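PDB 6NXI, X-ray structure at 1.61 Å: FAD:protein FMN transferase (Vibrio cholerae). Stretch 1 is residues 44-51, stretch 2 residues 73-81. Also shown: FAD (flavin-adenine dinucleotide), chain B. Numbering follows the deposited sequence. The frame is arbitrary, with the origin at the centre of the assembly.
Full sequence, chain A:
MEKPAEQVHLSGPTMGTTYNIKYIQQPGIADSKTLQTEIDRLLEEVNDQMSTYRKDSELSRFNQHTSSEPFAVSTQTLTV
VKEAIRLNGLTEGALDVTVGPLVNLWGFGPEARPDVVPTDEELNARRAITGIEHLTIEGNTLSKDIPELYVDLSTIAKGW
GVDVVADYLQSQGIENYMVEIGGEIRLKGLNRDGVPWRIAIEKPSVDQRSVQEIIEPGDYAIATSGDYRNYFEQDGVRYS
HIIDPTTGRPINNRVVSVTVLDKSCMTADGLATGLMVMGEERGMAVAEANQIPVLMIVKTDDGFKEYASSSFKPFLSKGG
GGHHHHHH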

# COMPACT_ATOMS: atom_id res chain seq x y z
N GLU A 44 3.79 -7.70 14.29
CA GLU A 44 3.87 -9.18 14.18
C GLU A 44 2.47 -9.74 13.99
O GLU A 44 2.31 -10.59 13.16
CB GLU A 44 4.59 -9.77 15.38
CG GLU A 44 6.09 -9.68 15.17
CD GLU A 44 6.50 -10.52 13.98
OE1 GLU A 44 6.85 -9.96 12.93
OE2 GLU A 44 6.40 -11.77 14.10
N GLU A 45 1.47 -9.22 14.72
CA GLU A 45 0.06 -9.64 14.49
C GLU A 45 -0.37 -9.35 13.05
O GLU A 45 -1.07 -10.15 12.46
CB GLU A 45 -0.84 -8.96 15.52
CG GLU A 45 -2.31 -9.35 15.41
CD GLU A 45 -3.11 -8.76 16.56
OE1 GLU A 45 -3.05 -7.52 16.75
OE2 GLU A 45 -3.76 -9.57 17.31
N VAL A 46 -0.06 -8.17 12.51
CA VAL A 46 -0.48 -7.87 11.12
C VAL A 46 0.13 -8.94 10.21
O VAL A 46 -0.54 -9.37 9.24
CB VAL A 46 -0.03 -6.46 10.71
CG1 VAL A 46 -0.29 -6.25 9.24
CG2 VAL A 46 -0.71 -5.35 11.51
N ASN A 47 1.39 -9.26 10.45
CA ASN A 47 2.10 -10.27 9.61
C ASN A 47 1.45 -11.66 9.80
O ASN A 47 1.21 -12.36 8.81
CB ASN A 47 3.59 -10.30 9.92
CG ASN A 47 4.37 -9.17 9.28
OD1 ASN A 47 4.75 -9.31 8.11
ND2 ASN A 47 4.54 -8.08 10.01
N ASP A 48 1.12 -12.02 11.02
CA ASP A 48 0.46 -13.32 11.30
C ASP A 48 -0.97 -13.37 10.75
O ASP A 48 -1.50 -14.50 10.62
CB ASP A 48 0.56 -13.61 12.79
CG ASP A 48 1.97 -14.02 13.23
OD1 ASP A 48 2.75 -14.48 12.37
OD2 ASP A 48 2.25 -13.89 14.41
N GLN A 49 -1.61 -12.23 10.54
CA GLN A 49 -2.95 -12.18 9.93
C GLN A 49 -2.81 -12.19 8.40
O GLN A 49 -3.63 -12.80 7.72
CB GLN A 49 -3.68 -10.98 10.46
CG GLN A 49 -4.08 -11.15 11.92
CD GLN A 49 -4.62 -9.88 12.52
OE1 GLN A 49 -4.28 -8.77 12.10
NE2 GLN A 49 -5.30 -10.08 13.66
N MET A 50 -1.87 -11.41 7.86
CA MET A 50 -2.00 -10.97 6.46
C MET A 50 -0.74 -11.16 5.60
O MET A 50 -0.81 -10.73 4.42
CB MET A 50 -2.47 -9.51 6.43
CG MET A 50 -3.97 -9.44 6.93
SD MET A 50 -4.61 -7.76 6.99
CE MET A 50 -4.76 -7.40 8.74
N SER A 51 0.33 -11.75 6.12
CA SER A 51 1.55 -12.04 5.31
C SER A 51 1.31 -13.21 4.34
O SER A 51 1.05 -14.32 4.81
CB SER A 51 2.76 -12.32 6.11
OG SER A 51 3.91 -12.56 5.23
PA FAD B . 2.27 -1.25 -3.70
O1A FAD B . 2.57 -0.44 -4.91
O2A FAD B . 1.60 -0.62 -2.54
O5B FAD B . 1.43 -2.54 -4.11
C5B FAD B . 2.12 -3.47 -4.99
C4B FAD B . 1.99 -4.89 -4.50
O4B FAD B . 0.61 -5.32 -4.45
C3B FAD B . 2.71 -5.88 -5.41
O3B FAD B . 4.04 -6.09 -4.95
C2B FAD B . 1.82 -7.13 -5.34
O2B FAD B . 2.12 -7.90 -4.20
C1B FAD B . 0.44 -6.52 -5.21
N9A FAD B . -0.23 -6.16 -6.44
C8A FAD B . 0.31 -6.00 -7.73
N7A FAD B . -0.57 -5.53 -8.57
C5A FAD B . -1.76 -5.42 -7.88
C6A FAD B . -3.04 -5.01 -8.26
N6A FAD B . -3.35 -4.56 -9.49
N1A FAD B . -3.98 -4.97 -7.30
C2A FAD B . -3.66 -5.41 -6.06
N3A FAD B . -2.47 -5.81 -5.58
C4A FAD B . -1.56 -5.80 -6.56
N1 FAD B . 8.06 -9.22 1.44
C2 FAD B . 9.02 -10.18 1.68
O2 FAD B . 10.00 -10.29 0.92
N3 FAD B . 8.95 -11.00 2.76
C4 FAD B . 7.92 -10.94 3.66
O4 FAD B . 7.87 -11.72 4.61
C4X FAD B . 6.89 -9.97 3.44
N5 FAD B . 5.88 -9.90 4.28
C5X FAD B . 4.90 -8.97 4.03
C6 FAD B . 3.79 -8.89 4.91
C7 FAD B . 2.77 -7.99 4.74
C7M FAD B . 1.61 -7.96 5.72
C8 FAD B . 2.84 -7.09 3.65
C8M FAD B . 1.75 -6.08 3.40
C9 FAD B . 3.93 -7.15 2.77
C9A FAD B . 4.97 -8.07 2.94
N10 FAD B . 6.06 -8.18 2.07
C10 FAD B . 7.05 -9.13 2.28
C1' FAD B . 6.21 -7.22 0.95
C2' FAD B . 5.34 -7.49 -0.22
O2' FAD B . 5.67 -8.74 -0.82
C3' FAD B . 5.53 -6.37 -1.26
O3' FAD B . 6.85 -6.33 -1.76
C4' FAD B . 5.28 -4.97 -0.72
O4' FAD B . 4.17 -5.00 0.15
C5' FAD B . 5.14 -3.96 -1.84
O5' FAD B . 4.70 -2.71 -1.26
P FAD B . 4.73 -1.40 -2.14
O1P FAD B . 5.98 -1.27 -2.88
O2P FAD B . 4.23 -0.36 -1.16
O3P FAD B . 3.63 -1.83 -3.20
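Stretch 2 73-81: VSTQTLTVV

Stretch 2 enters as an extended segment, Val73 and Ser74, and turns into a helix that runs from Thr75 through Val81 and on beyond the stretch. It packs across the helix of stretch 1, with the two axes 9.9 Å apart at their closest approach and their N-to-C directions 69° apart (signed crossing angle -69°). At so steep a crossing the contact is compact, burying 288 Å² in total, and the backbones come nearest where Gln49 CA lies 6.4 Å from Thr77 CA.

The start of the second helix is fixed by Ser74, the N-cap residue. Its chi1 of 66° (p) folds the hydroxyl back over the first turn, where Ser74 OG accepts a capping hydrogen bond from Thr77 N at 3.1 Å. Thr77 itself adopts the m rotamer and its CA-to-CB bond points sideways, yet Thr77 OG1 reaches stretch 1, lying 3.5 Å from Gln49 CB and 3.8 Å from Met50 CG. Two residues on, Thr79, also m, turns its hydroxyl to its own helix and donates from Thr79 OG1 to Thr75 O, one turn back, at 2.9 Å.

Gln49 points toward stretch 2 with chi1 -71° (m) and chi2 172° (t), an extended arrangement that carries its amide to the beginning of the partner helix. There Gln49 NE2 lies 3.3 Å from Gln76 OE1, and 3.4 Å from Ser74 OG at an angle too poor for a hydrogen bond. Gln76 meets it with chi1 -60° (m) but a chi2 of 93°, between the usual wells. With this bend its amide lies within reach of both Gln49 and Glu45, the latter one helical turn earlier in stretch 1. Glu45 is extended (t, t), and Gln76 NE2 stands 3.6 Å from Glu45 OE1; a water completes the link, donating to Glu45 OE2 at 2.8 Å and accepting from Gln76 NE2 at 2.9 Å.

Met50 supplies the apolar part of the contact. Its chi1 of -70° (m) and chi2 of 178° (t) extend the side chain toward stretch 2, bringing Met50 SD to 3.7 Å from Val80 CG2, while chi3 of -110° sets the terminal methyl against the other helix, with Met50 CE 4.0 Å from Gln76 CB. Gln76 and Val80, one turn apart, thus both border this thioether. Val80, in the t rotamer, points toward stretch 1, whereas Leu78 points away. Asn47, out of reach of stretch 2, instead borders the flavin, with Asn47 OD1 3.4 Å from FAD C6.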

# COMPACT_ATOMS: atom_id res chain seq x y z
N VAL A 73 -12.18 -15.26 9.67
CA VAL A 73 -10.96 -14.43 9.82
C VAL A 73 -11.17 -13.41 10.94
O VAL A 73 -12.31 -13.15 11.43
CB VAL A 73 -10.60 -13.75 8.49
CG1 VAL A 73 -10.26 -14.78 7.40
CG2 VAL A 73 -11.71 -12.82 8.03
N SER A 74 -10.05 -12.83 11.34
CA SER A 74 -10.00 -11.80 12.39
C SER A 74 -10.72 -10.53 11.92
O SER A 74 -10.82 -10.29 10.68
CB SER A 74 -8.58 -11.49 12.74
OG SER A 74 -7.92 -10.89 11.63
N THR A 75 -11.17 -9.72 12.88
CA THR A 75 -11.73 -8.39 12.60
C THR A 75 -10.77 -7.61 11.72
O THR A 75 -11.22 -6.94 10.76
CB THR A 75 -11.98 -7.63 13.90
OG1 THR A 75 -12.86 -8.51 14.60
CG2 THR A 75 -12.58 -6.27 13.67
N GLN A 76 -9.47 -7.65 12.02
CA GLN A 76 -8.49 -6.80 11.26
C GLN A 76 -8.41 -7.27 9.80
O GLN A 76 -8.52 -6.47 8.88
CB GLN A 76 -7.10 -6.81 11.90
CG GLN A 76 -7.06 -6.28 13.32
CD GLN A 76 -7.19 -7.32 14.40
OE1 GLN A 76 -7.97 -8.29 14.30
NE2 GLN A 76 -6.40 -7.12 15.46
N THR A 77 -8.30 -8.57 9.57
CA THR A 77 -8.24 -9.08 8.18
C THR A 77 -9.54 -8.71 7.47
O THR A 77 -9.51 -8.35 6.28
CB THR A 77 -8.03 -10.60 8.18
OG1 THR A 77 -6.82 -10.91 8.88
CG2 THR A 77 -7.98 -11.15 6.77
N LEU A 78 -10.69 -8.92 8.14
CA LEU A 78 -11.99 -8.57 7.53
C LEU A 78 -11.98 -7.09 7.11
O LEU A 78 -12.36 -6.81 5.98
CB LEU A 78 -13.11 -8.90 8.52
CG LEU A 78 -14.51 -9.07 7.96
CD1 LEU A 78 -15.01 -7.80 7.30
CD2 LEU A 78 -14.59 -10.25 7.04
N THR A 79 -11.53 -6.18 7.98
CA THR A 79 -11.51 -4.73 7.70
C THR A 79 -10.67 -4.48 6.44
O THR A 79 -11.11 -3.69 5.59
CB THR A 79 -11.01 -3.96 8.91
OG1 THR A 79 -11.95 -4.25 9.97
CG2 THR A 79 -10.92 -2.47 8.63
N VAL A 80 -9.50 -5.11 6.34
CA VAL A 80 -8.58 -4.87 5.20
C VAL A 80 -9.16 -5.46 3.92
O VAL A 80 -9.18 -4.79 2.89
CB VAL A 80 -7.19 -5.41 5.53
CG1 VAL A 80 -6.29 -5.33 4.31
CG2 VAL A 80 -6.61 -4.67 6.73
N VAL A 81 -9.75 -6.65 3.99
CA VAL A 81 -10.34 -7.24 2.76
C VAL A 81 -11.55 -6.42 2.31
O VAL A 81 -11.71 -6.18 1.11
CB VAL A 81 -10.66 -8.74 2.92
CG1 VAL A 81 -11.36 -9.26 1.68
CG2 VAL A 81 -9.38 -9.52 3.15
O HOH W 1 -6.46 -8.88 17.74